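Local coordinates for protein lovastatin nonaketide synthase, polyketide synthase component (Aspergillus terreus, PDB 7CPX) that builds, with a partner enoyl reductase, the dihydromonacolin L nonaketide of lovastatin biosynthesis from malonyl-CoA, NADPH and S-adenosylmethionine on its own carrier domain, at residues Ile1060-Asp1065 with Gly1080-Thr1085; Val1758-Ala1763 with Glu1797-Lys1802; Gly327-Ala332 with Pro400-Phe405. The protein carries 2 engineered substitutions. All blocks are in the same frame, centred on the assembly; numbering follows the deposited sequence.

Interaction 1 (Ile1060-Asp1065 with Gly1080-Thr1085); sequences ISFKID and GQLALT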
loop_
_atom_site.group_PDB
_atom_site.type_symbol
_atom_site.label_atom_id
_atom_site.label_comp_id
_atom_site.label_asym_id
_atom_site.label_seq_id
_atom_site.Cartn_x
_atom_site.Cartn_y
_atom_site.Cartn_z
ATOM N N ILE A 1060 13.157 5.613 6.177
ATOM C CA ILE A 1060 12.090 4.891 5.495
ATOM C C ILE A 1060 11.859 3.544 6.163
ATOM O O ILE A 1060 12.684 2.636 6.044
ATOM C CB ILE A 1060 12.427 4.691 4.005
ATOM C CG1 ILE A 1060 12.977 5.980 3.394
ATOM C CG2 ILE A 1060 11.202 4.225 3.241
ATOM C CD1 ILE A 1060 13.402 5.827 1.954
ATOM N N SER A 1061 10.735 3.392 6.852
ATOM C CA SER A 1061 10.389 2.086 7.392
ATOM C C SER A 1061 9.910 1.179 6.268
ATOM O O SER A 1061 8.990 1.522 5.524
ATOM C CB SER A 1061 9.305 2.223 8.460
ATOM O OG SER A 1061 9.731 3.066 9.515
ATOM N N PHE A 1062 10.536 0.011 6.145
ATOM C CA PHE A 1062 10.242 -0.898 5.049
ATOM C C PHE A 1062 9.842 -2.255 5.605
ATOM O O PHE A 1062 10.324 -2.685 6.655
ATOM C CB PHE A 1062 11.438 -1.045 4.096
ATOM C CG PHE A 1062 12.553 -1.892 4.639
ATOM C CD1 PHE A 1062 12.598 -3.245 4.370
ATOM C CD2 PHE A 1062 13.563 -1.334 5.400
ATOM C CE1 PHE A 1062 13.619 -4.032 4.858
ATOM C CE2 PHE A 1062 14.591 -2.116 5.891
ATOM C CZ PHE A 1062 14.618 -3.467 5.621
ATOM N N LYS A 1063 8.937 -2.915 4.885
ATOM C CA LYS A 1063 8.413 -4.220 5.272
ATOM C C LYS A 1063 8.185 -5.031 4.005
ATOM O O LYS A 1063 7.364 -4.652 3.165
ATOM C CB LYS A 1063 7.112 -4.086 6.063
ATOM C CG LYS A 1063 7.209 -3.191 7.283
ATOM C CD LYS A 1063 5.864 -3.060 7.974
ATOM C CE LYS A 1063 5.924 -2.082 9.132
ATOM N NZ LYS A 1063 6.877 -2.525 10.184
ATOM N N ILE A 1064 8.916 -6.132 3.864
ATOM C CA ILE A 1064 8.692 -7.082 2.775
ATOM C C ILE A 1064 7.699 -8.104 3.318
ATOM O O ILE A 1064 8.059 -9.029 4.044
ATOM C CB ILE A 1064 9.988 -7.735 2.301
ATOM C CG1 ILE A 1064 10.895 -6.718 1.609
ATOM C CG2 ILE A 1064 9.680 -8.884 1.361
ATOM C CD1 ILE A 1064 11.661 -5.847 2.560
ATOM N N ASP A 1065 6.426 -7.910 2.987
ATOM C CA ASP A 1065 5.409 -8.896 3.305
ATOM C C ASP A 1065 5.423 -10.006 2.264
ATOM O O ASP A 1065 5.646 -9.767 1.075
ATOM C CB ASP A 1065 4.033 -8.240 3.352
ATOM C CG ASP A 1065 4.000 -7.021 4.252
ATOM O OD1 ASP A 1065 4.743 -7.002 5.255
ATOM O OD2 ASP A 1065 3.231 -6.082 3.956
ATOM N N GLY A 1080 12.348 -3.571 8.551
ATOM C CA GLY A 1080 13.491 -2.791 8.987
ATOM C C GLY A 1080 13.299 -1.323 8.662
ATOM O O GLY A 1080 12.193 -0.884 8.348
ATOM N N GLN A 1081 14.400 -0.579 8.728
ATOM C CA GLN A 1081 14.415 0.833 8.384
ATOM C C GLN A 1081 15.530 1.075 7.381
ATOM O O GLN A 1081 16.477 0.298 7.284
ATOM C CB GLN A 1081 14.630 1.719 9.619
ATOM C CG GLN A 1081 13.943 1.221 10.878
ATOM C CD GLN A 1081 12.435 1.221 10.762
ATOM O OE1 GLN A 1081 11.858 2.037 10.045
ATOM N NE2 GLN A 1081 11.787 0.301 11.465
ATOM N N LEU A 1082 15.409 2.165 6.634
ATOM C CA LEU A 1082 16.425 2.597 5.688
ATOM C C LEU A 1082 16.808 4.033 6.006
ATOM O O LEU A 1082 15.936 4.895 6.134
ATOM C CB LEU A 1082 15.922 2.496 4.249
ATOM C CG LEU A 1082 15.644 1.090 3.722
ATOM C CD1 LEU A 1082 14.372 1.070 2.902
ATOM C CD2 LEU A 1082 16.809 0.611 2.885
ATOM N N ALA A 1083 18.103 4.284 6.124
ATOM C CA ALA A 1083 18.639 5.619 6.352
ATOM C C ALA A 1083 19.472 5.988 5.133
ATOM O O ALA A 1083 20.567 5.455 4.936
ATOM C CB ALA A 1083 19.470 5.672 7.631
ATOM N N LEU A 1084 18.947 6.886 4.314
ATOM C CA LEU A 1084 19.593 7.296 3.079
ATOM C C LEU A 1084 20.253 8.649 3.298
ATOM O O LEU A 1084 19.580 9.620 3.658
ATOM C CB LEU A 1084 18.582 7.383 1.937
ATOM C CG LEU A 1084 17.960 6.105 1.374
ATOM C CD1 LEU A 1084 17.424 5.209 2.471
ATOM C CD2 LEU A 1084 16.846 6.480 0.414
ATOM N N THR A 1085 21.567 8.698 3.102
ATOM C CA THR A 1085 22.290 9.955 2.976
ATOM C C THR A 1085 22.283 10.326 1.501
ATOM O O THR A 1085 22.838 9.595 0.674
ATOM C CB THR A 1085 23.717 9.824 3.503
ATOM O OG1 THR A 1085 23.687 9.407 4.873
ATOM C CG2 THR A 1085 24.458 11.151 3.394
#
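Gly1080 pairs with Phe1062 across two antiparallel strands and also faces its ring. Phe1062 N donates to Gly1080 O over 2.9 Å, and Gly1080 N donates in return to Phe1062 O. The Phe1062 CG sits between the backbone N and the carbonyl carbon (chi1 75°), and the ring lies against the glycine backbone, with Gly1080 N 3.7 Å from the ring plane and over its centre. Gly1080 has no side chain, and Phe1062 CZ comes within 3.6 Å of Gly1080 CA.

Gln1081 turns to the other face of the sheet, opposite Ser1061 in a non-hydrogen-bonded pair. Its chain bends at chi2 (-64°), which places CD on the Ser1061 side; OE1 accepts a hydrogen bond from Ser1061 OG, although the modelled separation is too short to be trusted. Gln1081 CA makes a bent CA-H...O contact with Ile1060 O. The two strands, 1057-1067 and 1075-1087, form a beta hairpin within the dehydratase domain, in its predicted N-terminal hotdog fold, where helix 995-1012 packs against the apolar face bearing Ile1060, Phe1062 and Leu1084.

Leu1082 returns to that face. Leu1082 N donates to Ile1060 O at 2.8 Å, and Ile1060 N donates in return to Leu1082 O. Leu1082 CD1 reaches Phe1062 CD2 at 3.6 Å, the two side chains crossing at about a right angle; nearer the backbone, Leu1082 CB is 4.1 Å from Ile1060 CB. Beyond it, Leu1084 CD2 meets Ile1060 CD1 at 3.8 Å, again crosswise, and Leu1084 also touches Ala1006 of helix 995-1012. At Thr1085 the strand packs on Arg2015 of the second subunit.

Interaction 2 (Val1758-Ala1763 with Glu1797-Lys1802); sequences VLDVDA and EVSWCK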
loop_
_atom_site.group_PDB
_atom_site.type_symbol
_atom_site.label_atom_id
_atom_site.label_comp_id
_atom_site.label_asym_id
_atom_site.label_seq_id
_atom_site.Cartn_x
_atom_site.Cartn_y
_atom_site.Cartn_z
ATOM N N VAL A 1758 46.587 -55.100 28.771
ATOM C CA VAL A 1758 47.438 -54.406 29.727
ATOM C C VAL A 1758 46.766 -54.462 31.090
ATOM O O VAL A 1758 45.555 -54.243 31.206
ATOM C CB VAL A 1758 47.704 -52.944 29.308
ATOM C CG1 VAL A 1758 48.125 -52.881 27.851
ATOM C CG2 VAL A 1758 46.480 -52.084 29.554
ATOM N N LEU A 1759 47.553 -54.760 32.117
ATOM C CA LEU A 1759 47.065 -54.892 33.484
ATOM C C LEU A 1759 47.852 -53.927 34.358
ATOM O O LEU A 1759 49.036 -54.155 34.632
ATOM C CB LEU A 1759 47.211 -56.330 33.975
ATOM C CG LEU A 1759 45.944 -56.960 34.551
ATOM C CD1 LEU A 1759 46.146 -58.448 34.768
ATOM C CD2 LEU A 1759 45.551 -56.279 35.850
ATOM N N ASP A 1760 47.200 -52.849 34.784
ATOM C CA ASP A 1760 47.827 -51.845 35.631
ATOM C C ASP A 1760 47.495 -52.151 37.086
ATOM O O ASP A 1760 46.321 -52.186 37.468
ATOM C CB ASP A 1760 47.350 -50.444 35.252
ATOM C CG ASP A 1760 48.138 -49.354 35.948
ATOM O OD1 ASP A 1760 49.171 -49.675 36.572
ATOM O OD2 ASP A 1760 47.725 -48.178 35.876
ATOM N N VAL A 1761 48.528 -52.360 37.895
ATOM C CA VAL A 1761 48.384 -52.744 39.292
ATOM C C VAL A 1761 48.914 -51.601 40.145
ATOM O O VAL A 1761 50.092 -51.235 40.041
ATOM C CB VAL A 1761 49.132 -54.050 39.594
ATOM C CG1 VAL A 1761 48.799 -54.546 40.986
ATOM C CG2 VAL A 1761 48.799 -55.102 38.550
ATOM N N ASP A 1762 48.046 -51.038 40.986
ATOM C CA ASP A 1762 48.483 -49.987 41.897
ATOM C C ASP A 1762 49.564 -50.478 42.848
ATOM O O ASP A 1762 50.404 -49.682 43.282
ATOM C CB ASP A 1762 47.291 -49.454 42.691
ATOM C CG ASP A 1762 46.569 -50.540 43.461
ATOM O OD1 ASP A 1762 46.955 -51.720 43.330
ATOM O OD2 ASP A 1762 45.615 -50.214 44.197
ATOM N N ALA A 1763 49.562 -51.768 43.179
ATOM C CA ALA A 1763 50.594 -52.353 44.031
ATOM C C ALA A 1763 50.759 -53.809 43.620
ATOM O O ALA A 1763 49.841 -54.613 43.802
ATOM C CB ALA A 1763 50.224 -52.233 45.506
ATOM N N GLU A 1797 41.959 -53.616 28.325
ATOM C CA GLU A 1797 42.839 -52.931 29.266
ATOM C C GLU A 1797 42.216 -52.963 30.651
ATOM O O GLU A 1797 41.183 -52.330 30.884
ATOM C CB GLU A 1797 43.098 -51.488 28.826
ATOM C CG GLU A 1797 43.743 -51.372 27.455
ATOM C CD GLU A 1797 44.076 -49.942 27.086
ATOM O OE1 GLU A 1797 43.770 -49.034 27.888
ATOM O OE2 GLU A 1797 44.646 -49.722 25.996
ATOM N N VAL A 1798 42.857 -53.686 31.564
ATOM C CA VAL A 1798 42.375 -53.853 32.927
ATOM C C VAL A 1798 43.322 -53.130 33.872
ATOM O O VAL A 1798 44.498 -52.910 33.562
ATOM C CB VAL A 1798 42.262 -55.347 33.294
ATOM C CG1 VAL A 1798 41.764 -55.515 34.719
ATOM C CG2 VAL A 1798 41.348 -56.062 32.315
ATOM N N SER A 1799 42.798 -52.753 35.036
ATOM C CA SER A 1799 43.580 -52.102 36.077
ATOM C C SER A 1799 43.250 -52.742 37.415
ATOM O O SER A 1799 42.080 -52.814 37.797
ATOM C CB SER A 1799 43.292 -50.599 36.120
ATOM O OG SER A 1799 43.994 -49.975 37.180
ATOM N N TRP A 1800 44.275 -53.201 38.125
ATOM C CA TRP A 1800 44.102 -53.818 39.435
ATOM C C TRP A 1800 44.275 -52.739 40.495
ATOM O O TRP A 1800 45.390 -52.259 40.727
ATOM C CB TRP A 1800 45.098 -54.955 39.642
ATOM C CG TRP A 1800 44.897 -55.693 40.926
ATOM C CD1 TRP A 1800 45.435 -55.385 42.140
ATOM C CD2 TRP A 1800 44.097 -56.862 41.126
ATOM N NE1 TRP A 1800 45.022 -56.292 43.084
ATOM C CE2 TRP A 1800 44.198 -57.210 42.487
ATOM C CE3 TRP A 1800 43.306 -57.651 40.286
ATOM C CZ2 TRP A 1800 43.539 -58.310 43.027
ATOM C CZ3 TRP A 1800 42.652 -58.742 40.825
ATOM C CH2 TRP A 1800 42.773 -59.062 42.181
ATOM N N CYS A 1801 43.174 -52.358 41.134
ATOM C CA CYS A 1801 43.171 -51.299 42.129
ATOM C C CYS A 1801 42.415 -51.764 43.363
ATOM O O CYS A 1801 41.372 -52.416 43.253
ATOM C CB CYS A 1801 42.528 -50.028 41.576
ATOM S SG CYS A 1801 43.068 -49.601 39.906
ATOM N N LYS A 1802 42.952 -51.430 44.536
ATOM C CA LYS A 1802 42.312 -51.763 45.806
ATOM C C LYS A 1802 42.006 -53.255 45.894
ATOM O O LYS A 1802 41.013 -53.668 46.497
ATOM C CB LYS A 1802 41.041 -50.938 46.008
ATOM C CG LYS A 1802 41.274 -49.438 45.952
ATOM C CD LYS A 1802 39.987 -48.659 46.170
ATOM C CE LYS A 1802 40.234 -47.160 46.121
ATOM N NZ LYS A 1802 38.994 -46.375 46.366
#
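Asp1762, just past the end of strand 1755-1761, reaches across to Trp1800, Cys1801 and Lys1802. From the base outwards, Asp1762 CB is 3.9 Å from Trp1800 O; with CG between the backbone N and the carbonyl carbon (chi1 57°), CG comes to 3.4 Å from the same Trp1800 O. OD1 lies 3.1 Å from Trp1800 O, two acceptors with no bond between them, and at the edge of the indole near its plane, with Trp1800 CD1 4.1 Å away. OD2 takes a hydrogen bond of 2.9 Å from Lys1802 N on its syn side, 32° out of the carboxylate plane, and touches Cys1801 CA as well. The backbone of Asp1762 adds a further tie, its N donating to Trp1800 O.

Before this point the two strands run parallel. Val1798 N donates to Val1758 O and Asp1760 N to Val1798 O; Trp1800 N donates to Asp1760 O, a bond modelled too short for its length to be relied on. On one face Val1761 CG1 approaches Trp1800 CD1 obliquely at 3.7 Å, and Leu1759 CD2 lies beside Val1798 CG1 at 4.0 Å. On the other, Val1758 CG2 rests against Glu1797 CB at 3.5 Å, the two side chains pointing the same way.

The connection through helix 1775-1784 makes this a beta-alpha-beta crossover in a sheet consistent with the truncated, Rossmann-like pseudo-ketoreductase of related synthases. That helix covers Leu1759 and Trp1800; helix 1735-1750 covers Val1758 and supplies Arg1745 and Arg1748 as salt-bridge partners for Glu1797. Strands 1720-1728 and 1804-1811 flank the pair on its two outer edges.

Interaction 3 (Gly327-Ala332 with Pro400-Phe405); sequences GDPQEA and PRVAPF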
loop_
_atom_site.group_PDB
_atom_site.type_symbol
_atom_site.label_atom_id
_atom_site.label_comp_id
_atom_site.label_asym_id
_atom_site.label_seq_id
_atom_site.Cartn_x
_atom_site.Cartn_y
_atom_site.Cartn_z
ATOM N N GLY A 327 -1.045 -22.504 -35.951
ATOM C CA GLY A 327 -2.294 -22.229 -36.630
ATOM C C GLY A 327 -2.136 -22.018 -38.120
ATOM O O GLY A 327 -2.956 -22.493 -38.910
ATOM N N ASP A 328 -1.082 -21.306 -38.517
ATOM C CA ASP A 328 -0.864 -21.044 -39.938
ATOM C C ASP A 328 -0.774 -22.324 -40.756
ATOM O O ASP A 328 -1.396 -22.391 -41.830
ATOM C CB ASP A 328 0.392 -20.185 -40.113
ATOM C CG ASP A 328 0.171 -18.740 -39.711
ATOM O OD1 ASP A 328 -0.924 -18.422 -39.202
ATOM O OD2 ASP A 328 1.093 -17.921 -39.904
ATOM N N PRO A 329 -0.024 -23.351 -40.343
ATOM C CA PRO A 329 -0.015 -24.594 -41.132
ATOM C C PRO A 329 -1.391 -25.213 -41.281
ATOM O O PRO A 329 -1.721 -25.730 -42.355
ATOM C CB PRO A 329 0.937 -25.503 -40.339
ATOM C CG PRO A 329 1.761 -24.578 -39.516
ATOM C CD PRO A 329 0.866 -23.435 -39.174
ATOM N N GLN A 330 -2.210 -25.169 -40.229
ATOM C CA GLN A 330 -3.561 -25.707 -40.325
ATOM C C GLN A 330 -4.370 -24.955 -41.371
ATOM O O GLN A 330 -5.078 -25.565 -42.180
ATOM C CB GLN A 330 -4.251 -25.634 -38.963
ATOM C CG GLN A 330 -3.566 -26.438 -37.869
ATOM C CD GLN A 330 -3.811 -27.928 -37.990
ATOM O OE1 GLN A 330 -4.616 -28.373 -38.808
ATOM N NE2 GLN A 330 -3.117 -28.709 -37.172
ATOM N N GLU A 331 -4.271 -23.625 -41.373
ATOM C CA GLU A 331 -5.004 -22.829 -42.350
ATOM C C GLU A 331 -4.519 -23.109 -43.765
ATOM O O GLU A 331 -5.327 -23.210 -44.696
ATOM C CB GLU A 331 -4.860 -21.345 -42.029
ATOM C CG GLU A 331 -5.615 -20.445 -42.981
ATOM C CD GLU A 331 -5.597 -19.002 -42.544
ATOM O OE1 GLU A 331 -4.663 -18.609 -41.817
ATOM O OE2 GLU A 331 -6.525 -18.260 -42.926
ATOM N N ALA A 332 -3.204 -23.218 -43.950
ATOM C CA ALA A 332 -2.674 -23.510 -45.276
ATOM C C ALA A 332 -3.152 -24.869 -45.762
ATOM O O ALA A 332 -3.531 -25.024 -46.929
ATOM C CB ALA A 332 -1.148 -23.452 -45.258
ATOM N N PRO A 400 8.512 -23.815 -42.893
ATOM C CA PRO A 400 8.632 -25.232 -43.265
ATOM C C PRO A 400 7.355 -26.017 -43.037
ATOM O O PRO A 400 7.052 -26.935 -43.809
ATOM C CB PRO A 400 9.772 -25.736 -42.368
ATOM C CG PRO A 400 10.544 -24.519 -42.006
ATOM C CD PRO A 400 9.542 -23.414 -41.920
ATOM N N ARG A 401 6.595 -25.682 -41.993
ATOM C CA ARG A 401 5.345 -26.384 -41.735
ATOM C C ARG A 401 4.296 -26.058 -42.788
ATOM O O ARG A 401 3.423 -26.885 -43.071
ATOM C CB ARG A 401 4.822 -26.026 -40.344
ATOM C CG ARG A 401 5.867 -26.105 -39.244
ATOM C CD ARG A 401 5.264 -25.816 -37.882
ATOM N NE ARG A 401 4.421 -26.910 -37.413
ATOM C CZ ARG A 401 3.738 -26.897 -36.277
ATOM N NH1 ARG A 401 3.755 -25.849 -35.471
ATOM N NH2 ARG A 401 3.018 -27.964 -35.943
ATOM N N VAL A 402 4.364 -24.862 -43.375
ATOM C CA VAL A 402 3.402 -24.458 -44.394
ATOM C C VAL A 402 3.841 -24.847 -45.800
ATOM O O VAL A 402 3.002 -24.884 -46.713
ATOM C CB VAL A 402 3.163 -22.938 -44.329
ATOM C CG1 VAL A 402 2.226 -22.501 -45.437
ATOM C CG2 VAL A 402 2.600 -22.550 -42.976
ATOM N N ALA A 403 5.123 -25.145 -46.002
ATOM C CA ALA A 403 5.603 -25.471 -47.341
ATOM C C ALA A 403 4.830 -26.610 -47.992
ATOM O O ALA A 403 4.517 -26.499 -49.190
ATOM C CB ALA A 403 7.099 -25.800 -47.282
ATOM N N PRO A 404 4.499 -27.705 -47.299
ATOM C CA PRO A 404 3.786 -28.799 -47.982
ATOM C C PRO A 404 2.489 -28.353 -48.633
ATOM O O PRO A 404 2.137 -28.849 -49.710
ATOM C CB PRO A 404 3.537 -29.810 -46.854
ATOM C CG PRO A 404 4.561 -29.501 -45.825
ATOM C CD PRO A 404 4.771 -28.023 -45.889
ATOM N N PHE A 405 1.766 -27.430 -48.004
ATOM C CA PHE A 405 0.494 -26.944 -48.517
ATOM C C PHE A 405 0.646 -25.666 -49.332
ATOM O O PHE A 405 -0.361 -25.091 -49.759
ATOM C CB PHE A 405 -0.476 -26.716 -47.357
ATOM C CG PHE A 405 -0.356 -27.736 -46.264
ATOM C CD1 PHE A 405 -0.878 -29.008 -46.424
ATOM C CD2 PHE A 405 0.286 -27.427 -45.078
ATOM C CE1 PHE A 405 -0.764 -29.950 -45.420
ATOM C CE2 PHE A 405 0.402 -28.363 -44.070
ATOM C CZ PHE A 405 -0.123 -29.627 -44.241
#
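Val402 holds CG1 anti to its backbone N (chi1 177°), which presents that methyl to Ala332 CB at 3.5 Å; Phe405 holds CG anti to its carbonyl carbon (chi1 -37°), 4.0 Å from Ala332 C. Phe405 CB also lies against the Ala332 carbonyl. In the thiolase-type fold of the ketosynthase, these groups lay an irregular turn, 400-405, along the first residues of helix 327-339. Residues 400-404 have helical backbone angles but lack regular helical bonding; Phe405 N makes a weak bond to Val402 O.

The contact is made by apolar touch. The second methyl of Val402, CG2, lies against the backbone of Pro329, with Pro329 CA 3.8 Å away. Arg401 crosses the proline ring at a slant: its CB meets Pro329 CG at 3.5 Å, and the chain bends at chi3, which puts Arg401 NE 4.1 Å from Pro329 CG; that carbon lies over one face of the guanidinium.

Asp328, in the first turn of helix 327-339, meets Val402 CG2 through its backbone C, at 4.0 Å, while its carboxylate is taken up elsewhere: OD2 accepts from Trp235 N, and Val402 also packs on Trp235. The side chains of Asp328 and His320, a predicted ketosynthase active-site residue, are about 6 Å apart, so the turn packs on a helix whose first turn lies near that histidine.

Further along, Phe405 extends the contact to Glu333 and Ala336. The ring of Phe405 brings CD2 to 3.8 Å from Pro329 O, while Pro404 CB sits over the centre of one ring face.

From the N terminus the contacts close in series, and none nests within or crosses another. Interaction 3 comes first: 67 intervening residues, containing helix 369-386, return to the first turn of helix 327-339 in the ketosynthase. Interaction 1 follows, joining the two strands of a dehydratase hairpin, with 14 residues between its segments. Interaction 2 is last, bringing two neighbouring parallel strands together across 33 residues, part of them unmodelled. The centres of interactions 3 and 1 are about 56 Å apart, those of 1 and 2 about 70 Å. Each lies within its own part of the synthase: 3 ties a turn to a helix, 1 pairs dehydratase strands, 2 pairs strands of a separate mixed sheet.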